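Local structure of hypothetical nigD-like protein (Bacteroides caccae, 3QWN) at residues 76-81 / 163-168; 95-100 / 186-191; 117-122 / 157-162; 125-130 / 150-155. The protein is of unproven function but probably acts as an immunity protein, protecting its bacterial host from a partner toxin. One frame throughout, in Å; residues are numbered along the deposited sequence.

Contact 1: 76-81 / 163-168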
loop_
_atom_site.group_PDB
_atom_site.type_symbol
_atom_site.label_atom_id
_atom_site.label_comp_id
_atom_site.label_asym_id
_atom_site.label_seq_id
_atom_site.Cartn_x
_atom_site.Cartn_y
_atom_site.Cartn_z
ATOM N N GLN A 76 6.555 9.086 -6.513
ATOM C CA GLN A 76 6.653 7.789 -7.161
ATOM C C GLN A 76 5.399 6.985 -6.862
ATOM O O GLN A 76 4.693 7.245 -5.893
ATOM C CB GLN A 76 7.938 7.031 -6.810
ATOM C CG GLN A 76 7.976 6.441 -5.432
ATOM C CD GLN A 76 9.324 5.840 -5.176
ATOM O OE1 GLN A 76 10.363 6.524 -5.157
ATOM N NE2 GLN A 76 9.327 4.551 -4.933
ATOM N N SER A 77 5.109 6.049 -7.723
ATOM C CA SER A 77 3.947 5.210 -7.591
ATOM C C SER A 77 4.112 4.196 -6.465
ATOM O O SER A 77 5.226 3.924 -5.978
ATOM C CB SER A 77 3.701 4.489 -8.908
ATOM O OG SER A 77 4.732 3.546 -9.156
ATOM N N LEU A 78 2.979 3.643 -6.053
ATOM C CA LEU A 78 2.908 2.546 -5.103
ATOM C C LEU A 78 1.891 1.558 -5.664
ATOM O O LEU A 78 1.142 1.904 -6.600
ATOM C CB LEU A 78 2.607 2.994 -3.657
ATOM C CG LEU A 78 1.386 3.861 -3.351
ATOM C CD1 LEU A 78 0.117 3.067 -3.407
ATOM C CD2 LEU A 78 1.464 4.381 -1.954
ATOM N N VAL A 79 1.882 0.323 -5.135
ATOM C CA VAL A 79 0.965 -0.715 -5.625
ATOM C C VAL A 79 -0.304 -0.604 -4.801
ATOM O O VAL A 79 -0.217 -0.533 -3.576
ATOM C CB VAL A 79 1.607 -2.133 -5.565
ATOM C CG1 VAL A 79 0.754 -3.165 -6.274
ATOM C CG2 VAL A 79 3.019 -2.133 -6.151
ATOM N N THR A 80 -1.470 -0.565 -5.456
ATOM C CA THR A 80 -2.789 -0.551 -4.800
ATOM C C THR A 80 -3.504 -1.855 -5.177
ATOM O O THR A 80 -4.345 -1.844 -6.078
ATOM C CB THR A 80 -3.629 0.707 -5.119
ATOM O OG1 THR A 80 -3.637 0.926 -6.528
ATOM C CG2 THR A 80 -3.149 1.953 -4.368
ATOM N N PRO A 81 -3.128 -3.012 -4.575
ATOM C CA PRO A 81 -3.775 -4.265 -4.985
ATOM C C PRO A 81 -5.149 -4.435 -4.340
ATOM O O PRO A 81 -5.315 -4.320 -3.111
ATOM C CB PRO A 81 -2.789 -5.347 -4.536
ATOM C CG PRO A 81 -2.053 -4.750 -3.367
ATOM C CD PRO A 81 -2.135 -3.235 -3.496
ATOM N N TYR A 163 6.221 -0.493 -1.788
ATOM C CA TYR A 163 5.169 0.176 -1.047
ATOM C C TYR A 163 3.814 -0.279 -1.543
ATOM O O TYR A 163 3.539 -0.176 -2.725
ATOM C CB TYR A 163 5.337 1.705 -1.198
ATOM C CG TYR A 163 6.714 2.178 -0.789
ATOM C CD1 TYR A 163 7.024 2.426 0.549
ATOM C CD2 TYR A 163 7.725 2.357 -1.738
ATOM C CE1 TYR A 163 8.300 2.869 0.930
ATOM C CE2 TYR A 163 9.007 2.784 -1.365
ATOM C CZ TYR A 163 9.281 3.065 -0.039
ATOM O OH TYR A 163 10.537 3.521 0.301
ATOM N N LEU A 164 2.975 -0.786 -0.629
ATOM C CA LEU A 164 1.621 -1.246 -0.926
ATOM C C LEU A 164 0.578 -0.496 -0.084
ATOM O O LEU A 164 0.793 -0.255 1.088
ATOM C CB LEU A 164 1.502 -2.767 -0.646
ATOM C CG LEU A 164 1.883 -3.734 -1.773
ATOM C CD1 LEU A 164 3.400 -3.776 -2.013
ATOM C CD2 LEU A 164 1.408 -5.097 -1.454
ATOM N N SER A 165 -0.558 -0.159 -0.682
ATOM C CA SER A 165 -1.697 0.452 -0.007
ATOM C C SER A 165 -2.886 -0.354 -0.444
ATOM O O SER A 165 -3.316 -0.227 -1.593
ATOM C CB SER A 165 -1.838 1.930 -0.360
ATOM O OG SER A 165 -1.276 2.782 0.623
ATOM N N VAL A 166 -3.306 -1.308 0.393
ATOM C CA VAL A 166 -4.419 -2.197 0.084
ATOM C C VAL A 166 -5.748 -1.464 0.370
ATOM O O VAL A 166 -6.036 -1.210 1.549
ATOM C CB VAL A 166 -4.342 -3.546 0.863
ATOM C CG1 VAL A 166 -5.426 -4.500 0.388
ATOM C CG2 VAL A 166 -2.969 -4.192 0.738
ATOM N N PRO A 167 -6.585 -1.157 -0.668
ATOM C CA PRO A 167 -7.891 -0.493 -0.403
ATOM C C PRO A 167 -8.855 -1.362 0.404
ATOM O O PRO A 167 -8.992 -2.545 0.116
ATOM C CB PRO A 167 -8.443 -0.218 -1.809
ATOM C CG PRO A 167 -7.752 -1.205 -2.690
ATOM C CD PRO A 167 -6.382 -1.395 -2.114
ATOM N N LEU A 168 -9.522 -0.777 1.410
ATOM C CA LEU A 168 -10.430 -1.524 2.286
ATOM C C LEU A 168 -11.896 -1.050 2.182
ATOM O O LEU A 168 -12.729 -1.430 3.010
ATOM C CB LEU A 168 -9.948 -1.437 3.755
ATOM C CG LEU A 168 -8.513 -1.824 4.064
ATOM C CD1 LEU A 168 -8.157 -1.438 5.498
ATOM C CD2 LEU A 168 -8.261 -3.290 3.794
#

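Contact 2: 95-100 / 186-191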
loop_
_atom_site.group_PDB
_atom_site.type_symbol
_atom_site.label_atom_id
_atom_site.label_comp_id
_atom_site.label_asym_id
_atom_site.label_seq_id
_atom_site.Cartn_x
_atom_site.Cartn_y
_atom_site.Cartn_z
ATOM N N LEU A 95 -0.800 -19.121 -7.675
ATOM C CA LEU A 95 -0.389 -18.202 -6.616
ATOM C C LEU A 95 1.126 -18.224 -6.485
ATOM O O LEU A 95 1.732 -19.307 -6.468
ATOM C CB LEU A 95 -1.066 -18.549 -5.276
ATOM C CG LEU A 95 -2.598 -18.569 -5.248
ATOM C CD1 LEU A 95 -3.096 -18.857 -3.857
ATOM C CD2 LEU A 95 -3.198 -17.264 -5.744
ATOM N N LYS A 96 1.734 -17.024 -6.443
ATOM C CA LYS A 96 3.182 -16.829 -6.322
ATOM C C LYS A 96 3.453 -16.164 -5.014
ATOM O O LYS A 96 2.770 -15.197 -4.672
ATOM C CB LYS A 96 3.747 -15.995 -7.489
ATOM C CG LYS A 96 3.269 -16.409 -8.897
ATOM C CD LYS A 96 3.768 -17.779 -9.371
ATOM C CE LYS A 96 3.861 -17.863 -10.889
ATOM N NZ LYS A 96 2.575 -17.545 -11.578
ATOM N N HIS A 97 4.419 -16.692 -4.255
ATOM C CA HIS A 97 4.742 -16.176 -2.922
ATOM C C HIS A 97 6.242 -16.042 -2.702
ATOM O O HIS A 97 6.776 -16.565 -1.727
ATOM C CB HIS A 97 4.128 -17.071 -1.830
ATOM C CG HIS A 97 2.661 -17.331 -1.990
ATOM N ND1 HIS A 97 1.738 -16.289 -1.988
ATOM C CD2 HIS A 97 2.002 -18.505 -2.170
ATOM C CE1 HIS A 97 0.557 -16.861 -2.181
ATOM N NE2 HIS A 97 0.661 -18.195 -2.264
ATOM N N ASP A 98 6.923 -15.339 -3.603
ATOM C CA ASP A 98 8.360 -15.086 -3.469
ATOM C C ASP A 98 8.603 -14.250 -2.179
ATOM O O ASP A 98 7.782 -13.391 -1.854
ATOM C CB ASP A 98 8.926 -14.420 -4.734
ATOM C CG ASP A 98 8.985 -15.366 -5.911
ATOM O OD1 ASP A 98 9.435 -16.504 -5.724
ATOM O OD2 ASP A 98 8.611 -14.947 -7.031
ATOM N N PRO A 99 9.624 -14.610 -1.359
ATOM C CA PRO A 99 9.761 -13.987 -0.032
ATOM C C PRO A 99 10.023 -12.503 -0.031
ATOM O O PRO A 99 10.633 -11.954 -0.947
ATOM C CB PRO A 99 10.957 -14.723 0.586
ATOM C CG PRO A 99 10.967 -16.024 -0.105
ATOM C CD PRO A 99 10.628 -15.683 -1.525
ATOM N N VAL A 100 9.524 -11.861 1.029
ATOM C CA VAL A 100 9.669 -10.444 1.344
ATOM C C VAL A 100 9.814 -10.333 2.861
ATOM O O VAL A 100 9.472 -11.274 3.594
ATOM C CB VAL A 100 8.496 -9.524 0.829
ATOM C CG1 VAL A 100 8.230 -9.671 -0.663
ATOM C CG2 VAL A 100 7.210 -9.695 1.650
ATOM N N LYS A 186 -1.091 -12.480 6.069
ATOM C CA LYS A 186 -0.046 -13.497 5.961
ATOM C C LYS A 186 0.849 -13.195 4.766
ATOM O O LYS A 186 0.410 -12.566 3.797
ATOM C CB LYS A 186 -0.653 -14.895 5.820
ATOM C CG LYS A 186 -1.067 -15.532 7.138
ATOM C CD LYS A 186 -1.684 -16.910 6.928
ATOM C CE LYS A 186 -2.481 -17.372 8.122
ATOM N NZ LYS A 186 -2.892 -18.798 7.999
ATOM N N TYR A 187 2.102 -13.642 4.825
ATOM C CA TYR A 187 3.075 -13.414 3.740
ATOM C C TYR A 187 4.218 -14.407 3.883
ATOM O O TYR A 187 4.533 -14.823 5.009
ATOM C CB TYR A 187 3.618 -11.948 3.761
ATOM C CG TYR A 187 4.502 -11.627 4.958
ATOM C CD1 TYR A 187 3.960 -11.470 6.234
ATOM C CD2 TYR A 187 5.884 -11.501 4.818
ATOM C CE1 TYR A 187 4.773 -11.208 7.339
ATOM C CE2 TYR A 187 6.707 -11.257 5.920
ATOM C CZ TYR A 187 6.149 -11.094 7.175
ATOM O OH TYR A 187 6.976 -10.775 8.236
ATOM N N TYR A 188 4.835 -14.779 2.760
ATOM C CA TYR A 188 5.977 -15.683 2.781
ATOM C C TYR A 188 7.242 -14.881 2.957
ATOM O O TYR A 188 7.402 -13.826 2.343
ATOM C CB TYR A 188 6.026 -16.558 1.526
ATOM C CG TYR A 188 5.065 -17.734 1.584
ATOM C CD1 TYR A 188 3.689 -17.545 1.464
ATOM C CD2 TYR A 188 5.534 -19.038 1.738
ATOM C CE1 TYR A 188 2.804 -18.620 1.488
ATOM C CE2 TYR A 188 4.652 -20.122 1.798
ATOM C CZ TYR A 188 3.283 -19.909 1.669
ATOM O OH TYR A 188 2.368 -20.948 1.704
ATOM N N THR A 189 8.113 -15.361 3.828
ATOM C CA THR A 189 9.393 -14.743 4.193
ATOM C C THR A 189 10.421 -15.848 4.447
ATOM O O THR A 189 10.048 -17.019 4.541
ATOM C CB THR A 189 9.186 -13.829 5.434
ATOM O OG1 THR A 189 10.312 -12.956 5.589
ATOM C CG2 THR A 189 8.883 -14.610 6.716
ATOM N N TYR A 190 11.699 -15.495 4.565
ATOM C CA TYR A 190 12.734 -16.482 4.880
ATOM C C TYR A 190 12.903 -16.612 6.373
ATOM O O TYR A 190 12.906 -15.596 7.063
ATOM C CB TYR A 190 14.084 -16.102 4.254
ATOM C CG TYR A 190 14.168 -16.311 2.759
ATOM C CD1 TYR A 190 14.009 -17.585 2.201
ATOM C CD2 TYR A 190 14.462 -15.245 1.896
ATOM C CE1 TYR A 190 14.112 -17.785 0.822
ATOM C CE2 TYR A 190 14.576 -15.439 0.520
ATOM C CZ TYR A 190 14.414 -16.711 -0.011
ATOM O OH TYR A 190 14.521 -16.906 -1.367
ATOM N N ASP A 191 13.101 -17.855 6.877
ATOM C CA ASP A 191 13.375 -18.064 8.301
ATOM C C ASP A 191 14.880 -17.857 8.543
ATOM O O ASP A 191 15.603 -17.487 7.607
ATOM C CB ASP A 191 12.871 -19.446 8.808
ATOM C CG ASP A 191 13.429 -20.706 8.155
ATOM O OD1 ASP A 191 14.553 -20.652 7.611
ATOM O OD2 ASP A 191 12.773 -21.763 8.250
HETATM O O HOH W 1 5.913 -12.615 0.091
#

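Contact 3: 117-122 / 157-162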
loop_
_atom_site.group_PDB
_atom_site.type_symbol
_atom_site.label_atom_id
_atom_site.label_comp_id
_atom_site.label_asym_id
_atom_site.label_seq_id
_atom_site.Cartn_x
_atom_site.Cartn_y
_atom_site.Cartn_z
ATOM N N ASN A 117 10.556 -5.095 2.277
ATOM C CA ASN A 117 11.940 -5.164 1.837
ATOM C C ASN A 117 12.067 -6.404 0.980
ATOM O O ASN A 117 11.648 -7.504 1.371
ATOM C CB ASN A 117 12.995 -5.134 2.955
ATOM C CG ASN A 117 14.376 -4.958 2.367
ATOM O OD1 ASN A 117 14.733 -3.879 1.851
ATOM N ND2 ASN A 117 15.123 -6.059 2.285
ATOM N N LEU A 118 12.607 -6.195 -0.210
ATOM C CA LEU A 118 12.835 -7.174 -1.265
ATOM C C LEU A 118 14.301 -7.275 -1.577
ATOM O O LEU A 118 15.031 -6.293 -1.433
ATOM C CB LEU A 118 12.132 -6.652 -2.549
ATOM C CG LEU A 118 10.701 -7.012 -2.807
ATOM C CD1 LEU A 118 9.767 -6.290 -1.850
ATOM C CD2 LEU A 118 10.345 -6.604 -4.196
ATOM N N LYS A 119 14.706 -8.411 -2.098
ATOM C CA LYS A 119 16.031 -8.626 -2.640
ATOM C C LYS A 119 15.769 -8.803 -4.132
ATOM O O LYS A 119 15.026 -9.702 -4.540
ATOM C CB LYS A 119 16.785 -9.795 -1.951
ATOM C CG LYS A 119 17.475 -9.403 -0.634
ATOM C CD LYS A 119 18.966 -9.065 -0.816
ATOM C CE LYS A 119 19.782 -9.162 0.457
ATOM N NZ LYS A 119 21.213 -8.819 0.209
ATOM N N VAL A 120 16.251 -7.827 -4.925
ATOM C CA VAL A 120 16.035 -7.740 -6.372
ATOM C C VAL A 120 17.370 -7.716 -7.141
ATOM O O VAL A 120 18.455 -7.788 -6.554
ATOM C CB VAL A 120 15.196 -6.461 -6.715
ATOM C CG1 VAL A 120 13.877 -6.432 -5.954
ATOM C CG2 VAL A 120 16.005 -5.174 -6.471
ATOM N N ASN A 121 17.267 -7.640 -8.468
ATOM C CA ASN A 121 18.382 -7.417 -9.370
ATOM C C ASN A 121 17.906 -6.363 -10.377
ATOM O O ASN A 121 18.007 -5.174 -10.087
ATOM C CB ASN A 121 18.884 -8.695 -10.005
ATOM C CG ASN A 121 20.041 -8.475 -10.963
ATOM O OD1 ASN A 121 20.697 -7.415 -10.996
ATOM N ND2 ASN A 121 20.311 -9.474 -11.787
ATOM N N GLY A 122 17.285 -6.799 -11.466
ATOM C CA GLY A 122 16.759 -5.907 -12.493
ATOM C C GLY A 122 16.184 -6.615 -13.698
ATOM O O GLY A 122 16.414 -7.814 -13.910
ATOM N N TYR A 157 19.668 -10.107 -5.159
ATOM C CA TYR A 157 20.974 -9.479 -4.989
ATOM C C TYR A 157 20.984 -8.226 -4.104
ATOM O O TYR A 157 21.886 -8.083 -3.274
ATOM C CB TYR A 157 21.562 -9.087 -6.362
ATOM C CG TYR A 157 21.970 -10.195 -7.301
ATOM C CD1 TYR A 157 22.047 -11.523 -6.871
ATOM C CD2 TYR A 157 22.319 -9.918 -8.620
ATOM C CE1 TYR A 157 22.486 -12.542 -7.729
ATOM C CE2 TYR A 157 22.744 -10.929 -9.491
ATOM C CZ TYR A 157 22.819 -12.238 -9.048
ATOM O OH TYR A 157 23.242 -13.194 -9.949
ATOM N N TYR A 158 20.079 -7.273 -4.364
ATOM C CA TYR A 158 20.087 -5.948 -3.702
ATOM C C TYR A 158 18.793 -5.642 -2.991
ATOM O O TYR A 158 17.723 -5.949 -3.496
ATOM C CB TYR A 158 20.355 -4.814 -4.739
ATOM C CG TYR A 158 21.370 -5.167 -5.804
ATOM C CD1 TYR A 158 22.706 -5.397 -5.479
ATOM C CD2 TYR A 158 20.998 -5.273 -7.139
ATOM C CE1 TYR A 158 23.639 -5.733 -6.455
ATOM C CE2 TYR A 158 21.923 -5.622 -8.121
ATOM C CZ TYR A 158 23.246 -5.835 -7.778
ATOM O OH TYR A 158 24.166 -6.192 -8.740
ATOM N N ASN A 159 18.887 -5.001 -1.843
ATOM C CA ASN A 159 17.722 -4.629 -1.059
ATOM C C ASN A 159 17.021 -3.461 -1.708
ATOM O O ASN A 159 17.660 -2.528 -2.196
ATOM C CB ASN A 159 18.111 -4.291 0.392
ATOM C CG ASN A 159 18.608 -5.486 1.175
ATOM O OD1 ASN A 159 17.952 -6.533 1.270
ATOM N ND2 ASN A 159 19.775 -5.353 1.766
ATOM N N ARG A 160 15.712 -3.552 -1.787
ATOM C CA ARG A 160 14.847 -2.540 -2.368
ATOM C C ARG A 160 13.537 -2.576 -1.635
ATOM O O ARG A 160 13.016 -3.642 -1.328
ATOM C CB ARG A 160 14.635 -2.793 -3.878
ATOM C CG ARG A 160 14.144 -1.574 -4.694
ATOM C CD ARG A 160 12.988 -1.946 -5.635
ATOM N NE ARG A 160 13.443 -2.446 -6.939
ATOM C CZ ARG A 160 12.709 -3.180 -7.784
ATOM N NH1 ARG A 160 11.459 -3.525 -7.472
ATOM N NH2 ARG A 160 13.227 -3.587 -8.941
ATOM N N ARG A 161 13.009 -1.411 -1.324
ATOM C CA ARG A 161 11.709 -1.283 -0.683
ATOM C C ARG A 161 10.616 -1.243 -1.699
ATOM O O ARG A 161 10.806 -0.731 -2.813
ATOM C CB ARG A 161 11.632 -0.010 0.158
ATOM C CG ARG A 161 12.371 -0.138 1.479
ATOM C CD ARG A 161 12.129 1.051 2.361
ATOM N NE ARG A 161 12.735 0.831 3.672
ATOM C CZ ARG A 161 12.494 1.576 4.739
ATOM N NH1 ARG A 161 11.648 2.599 4.666
ATOM N NH2 ARG A 161 13.074 1.292 5.895
ATOM N N ALA A 162 9.467 -1.798 -1.322
ATOM C CA ALA A 162 8.231 -1.776 -2.097
ATOM C C ALA A 162 7.150 -1.223 -1.198
ATOM O O ALA A 162 7.193 -1.407 0.015
ATOM C CB ALA A 162 7.885 -3.144 -2.624
HETATM O O HOH W 2 23.121 -6.451 -11.298
#

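Contact 4: 125-130 / 150-155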
loop_
_atom_site.group_PDB
_atom_site.type_symbol
_atom_site.label_atom_id
_atom_site.label_comp_id
_atom_site.label_asym_id
_atom_site.label_seq_id
_atom_site.Cartn_x
_atom_site.Cartn_y
_atom_site.Cartn_z
ATOM N N GLN A 125 9.782 -7.585 -13.585
ATOM C CA GLN A 125 8.716 -6.889 -12.877
ATOM C C GLN A 125 8.275 -7.721 -11.693
ATOM O O GLN A 125 8.036 -8.915 -11.823
ATOM C CB GLN A 125 7.534 -6.581 -13.830
ATOM C CG GLN A 125 6.415 -5.690 -13.270
ATOM C CD GLN A 125 6.850 -4.318 -12.783
ATOM O OE1 GLN A 125 7.613 -3.590 -13.419
ATOM N NE2 GLN A 125 6.352 -3.929 -11.626
ATOM N N HIS A 126 8.237 -7.091 -10.514
ATOM C CA HIS A 126 7.792 -7.697 -9.283
ATOM C C HIS A 126 6.307 -7.389 -9.205
ATOM O O HIS A 126 5.903 -6.225 -9.241
ATOM C CB HIS A 126 8.605 -7.194 -8.082
ATOM C CG HIS A 126 10.000 -7.744 -8.038
ATOM N ND1 HIS A 126 10.354 -8.751 -7.162
ATOM C CD2 HIS A 126 11.077 -7.436 -8.795
ATOM C CE1 HIS A 126 11.630 -8.997 -7.389
ATOM N NE2 HIS A 126 12.106 -8.232 -8.365
ATOM N N VAL A 127 5.493 -8.439 -9.257
ATOM C CA VAL A 127 4.040 -8.310 -9.270
ATOM C C VAL A 127 3.497 -8.670 -7.886
ATOM O O VAL A 127 3.789 -9.741 -7.356
ATOM C CB VAL A 127 3.372 -9.146 -10.411
ATOM C CG1 VAL A 127 1.864 -8.899 -10.461
ATOM C CG2 VAL A 127 4.006 -8.841 -11.767
ATOM N N PHE A 128 2.746 -7.726 -7.293
ATOM C CA PHE A 128 2.120 -7.862 -5.993
ATOM C C PHE A 128 0.600 -7.941 -6.126
ATOM O O PHE A 128 0.022 -7.310 -7.017
ATOM C CB PHE A 128 2.502 -6.705 -5.073
ATOM C CG PHE A 128 3.969 -6.677 -4.726
ATOM C CD1 PHE A 128 4.488 -7.518 -3.735
ATOM C CD2 PHE A 128 4.838 -5.810 -5.386
ATOM C CE1 PHE A 128 5.848 -7.515 -3.435
ATOM C CE2 PHE A 128 6.196 -5.791 -5.067
ATOM C CZ PHE A 128 6.693 -6.662 -4.111
ATOM N N GLY A 129 -0.014 -8.687 -5.204
ATOM C CA GLY A 129 -1.449 -8.829 -5.070
ATOM C C GLY A 129 -1.806 -9.265 -3.662
ATOM O O GLY A 129 -0.928 -9.539 -2.842
ATOM N N ILE A 130 -3.104 -9.325 -3.375
ATOM C CA ILE A 130 -3.658 -9.789 -2.125
ATOM C C ILE A 130 -4.648 -10.897 -2.440
ATOM O O ILE A 130 -5.615 -10.679 -3.181
ATOM C CB ILE A 130 -4.305 -8.640 -1.296
ATOM C CG1 ILE A 130 -3.255 -7.591 -0.808
ATOM C CG2 ILE A 130 -5.162 -9.201 -0.128
ATOM C CD1 ILE A 130 -2.200 -8.099 0.298
ATOM N N ASP A 150 5.158 -12.193 -7.177
ATOM C CA ASP A 150 5.819 -12.855 -8.294
ATOM C C ASP A 150 7.046 -12.032 -8.668
ATOM O O ASP A 150 6.903 -10.912 -9.154
ATOM C CB ASP A 150 4.855 -13.009 -9.477
ATOM C CG ASP A 150 5.351 -13.821 -10.665
ATOM O OD1 ASP A 150 6.398 -14.512 -10.529
ATOM O OD2 ASP A 150 4.681 -13.784 -11.724
ATOM N N ALA A 151 8.249 -12.559 -8.373
ATOM C CA ALA A 151 9.536 -11.899 -8.665
ATOM C C ALA A 151 9.955 -12.145 -10.096
ATOM O O ALA A 151 10.953 -11.585 -10.527
ATOM C CB ALA A 151 10.618 -12.403 -7.715
ATOM N N ASN A 152 9.222 -13.034 -10.826
ATOM C CA ASN A 152 9.468 -13.372 -12.255
ATOM C C ASN A 152 10.922 -13.827 -12.500
ATOM O O ASN A 152 11.535 -13.481 -13.513
ATOM C CB ASN A 152 9.105 -12.191 -13.185
ATOM C CG ASN A 152 7.636 -12.147 -13.551
ATOM O OD1 ASN A 152 7.103 -13.047 -14.216
ATOM N ND2 ASN A 152 6.942 -11.099 -13.113
ATOM N N GLY A 153 11.448 -14.593 -11.547
ATOM C CA GLY A 153 12.800 -15.133 -11.615
ATOM C C GLY A 153 13.926 -14.161 -11.334
ATOM O O GLY A 153 15.096 -14.520 -11.499
ATOM N N ASP A 154 13.592 -12.932 -10.895
ATOM C CA ASP A 154 14.595 -11.915 -10.555
ATOM C C ASP A 154 15.504 -12.433 -9.440
ATOM O O ASP A 154 15.006 -13.028 -8.480
ATOM C CB ASP A 154 13.922 -10.595 -10.126
ATOM C CG ASP A 154 14.811 -9.379 -10.221
ATOM O OD1 ASP A 154 15.794 -9.420 -10.985
ATOM O OD2 ASP A 154 14.499 -8.369 -9.564
ATOM N N GLU A 155 16.831 -12.249 -9.593
ATOM C CA GLU A 155 17.830 -12.706 -8.617
ATOM C C GLU A 155 17.704 -11.895 -7.319
ATOM O O GLU A 155 17.242 -10.767 -7.345
ATOM C CB GLU A 155 19.256 -12.606 -9.198
ATOM C CG GLU A 155 19.518 -13.490 -10.412
ATOM C CD GLU A 155 19.043 -12.979 -11.766
ATOM O OE1 GLU A 155 18.593 -11.813 -11.853
ATOM O OE2 GLU A 155 19.120 -13.751 -12.749
#

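Contact 1: 76-81 / 163-168
Residues 76-81, running on from strand 68-77 of the OB domain, lie against strand 158-167 of the C-terminal beta sandwich, so a single beta bridge joins the two domains. Two backbone bonds make it: Val79 N gives a nearly straight bond to Tyr163 O (3.0 Å, 170°), and Val79 O takes Ser165 N at 2.9 Å, almost along the C=O axis. Weaker CA-H...O contacts flank them. Among polar side chains, Ser165 OG is held by Asn113 and Arg54. Apolar packing goes two ways. Leu78 lays its CB on Tyr163 CB at 3.9 Å and also touches Met56 of the OB domain, where a branched aliphatic chain can serve both sides. On the sandwich side Val79 CB meets Leu164 CG, and Pro81 CG sits 4.0 Å from Leu164 CD2, the ring also packing on Ile130. Proline fits because its nitrogen need not donate a bond where the bridge has ended. The two prolines pack as well, Pro81 O lying 3.3 Å from Pro167 CD.

Contact 2: 95-100 / 186-191
Tyr188 leaves strand 181-190 with its CB directed at the loop 95-100, and its first atom already touches: CB lies 3.3 Å from His97 O. Because CG stands anti to the carbonyl carbon (chi1 -79°), the ring runs out alongside the histidine. CG is 3.6 Å from His97 CB, CD1 comes to 3.4 Å from that same His97 CB, and CE1, further out, passes over one face of the imidazole, near its CG and CD2. The two planes are only 11° apart but slid so far that the rings barely overlap. The imidazole is also tied through ND1 to Leu147 O, a role suited to a flat side chain that is polar at its rim.

The next tyrosine on this side, Tyr190, offers a ring face to Pro99, whose CG stands 3.7 Å from the ring centroid in a CH-pi contact; the Tyr190 hydroxyl bonds to Glu156. Between these aromatic contacts the backbones join: Val100 N donates to Tyr188 O at 3.2 Å, and a water donates to both Asp98 O and that same Tyr188 O. Thr189 OG1, anti to its own backbone N, gives a 2.7 Å bond to Val100 O from above the carbonyl plane.

Val100 points its CB away from the strand and packs on Leu116 and Leu118 of strand 111-120, though CG2 still meets Tyr187 CD2. The loop 95-100 thus lies beside strand 181-190, with strand 142-150 bound to His97 and Asp98, and Glu198 of strand 196-209 touching Tyr188.

Contact 3: 117-122 / 157-162
Leu118 and Arg160 exchange two backbone hydrogen bonds, Leu118 N to Arg160 O and Arg160 N to Leu118 O, both 2.8 Å. Val120 and Tyr158 do the same one pair further along. Val120 O has a second donor, Tyr157 N at 3.0 Å, which approaches from above the carbonyl plane, so that two successive residues face one: a classic beta bulge.

Side chains alternate around this ladder. On the face of Asn117, Lys119 and Asn159, Asn117 ND2 donates in its own amide plane to Asn159 OD1 (3.0 Å), but meets that oxygen from above the acceptor's carbonyl plane. The lysine chain, bent at chi2, lies alongside Asn159, its CE 3.3 Å from OD1; long and flexible, it suits this exposed surface. On the other face Leu118 CD1 packs on Ala162 CB at 3.7 Å, where a small residue suits the buried site. Val120 CG1 is centred over one face of the Arg160 guanidinium, 3.9 Å above its plane, the arginine chain being bent at chi2 and chi3.

Further out, a water donates to Asn121 OD1 and hydrogen-bonds Tyr158 OH. Asn121 ND2 is held by Glu155, while Asp154 receives the backbone N of Asn121 and of Gly122. Strands 111-120 and 158-167 thus form a bulged antiparallel pair within the C-terminal beta sandwich domain.

Contact 4: 125-130 / 150-155
His126 carries CG anti to its carbonyl carbon (chi1 -73°) and Asp154 carries CG anti to its backbone N (chi1 -160°), which brings imidazole and carboxylate together where strand 142-150 ends in a type I' turn, Ala151 to Asp154. His126 NE2 donates to Asp154 OD2 at 2.7 Å, nearly straight and in the ring plane, reaching the anti lone pair of that oxygen. The carboxylate is turned 65° from the ring. Histidine suits this buried spot because both nitrogens are used: ND1 is bonded to His149 NE2. The carboxylate may polarise the imidazole, an effect that its further N-H donors would temper.

Beside the ring, Ala151 CB lies 3.6 Å from His126 CE1, small enough to pack closely against it. Val127 and Asp150 form an antiparallel hydrogen-bonded pair, with Val127 N to Asp150 O and the reverse bond both at 2.8 Å. Asp150 OD1 accepts Asn152 N, an Asx turn that steers the chain into the bend. Asn152, which readily takes the positive phi needed there, reaches back with its amide: ND2 donates to Gln125 O at 2.8 Å, nearly straight and in both the amide and carbonyl planes.

Overall arrangement
All four contacts are only partly buried. Contact 1, with half its touching residues buried, joins the two domains near the chain's centre; the centres of contacts 2, 3 and 4, all in the sandwich domain, lie 16 to 17 Å from that centre. Contacts 1 and 3 share strand 158-167, whose Leu164 and Ala162 pack on Phe128 of 125-130. Contact 3, a bulged antiparallel ladder, is the most exposed, though Leu118, Val120 and Ala162 are buried. Contact 2 relies on aromatic packing of a loop, contact 4 on a buried His-carboxylate hydrogen bond beside a turn with exposed polar residues. Asp98 OD2 accepts Ala151 N, Val120 packs on His126, and Val100 touches both Leu118 and Phe128.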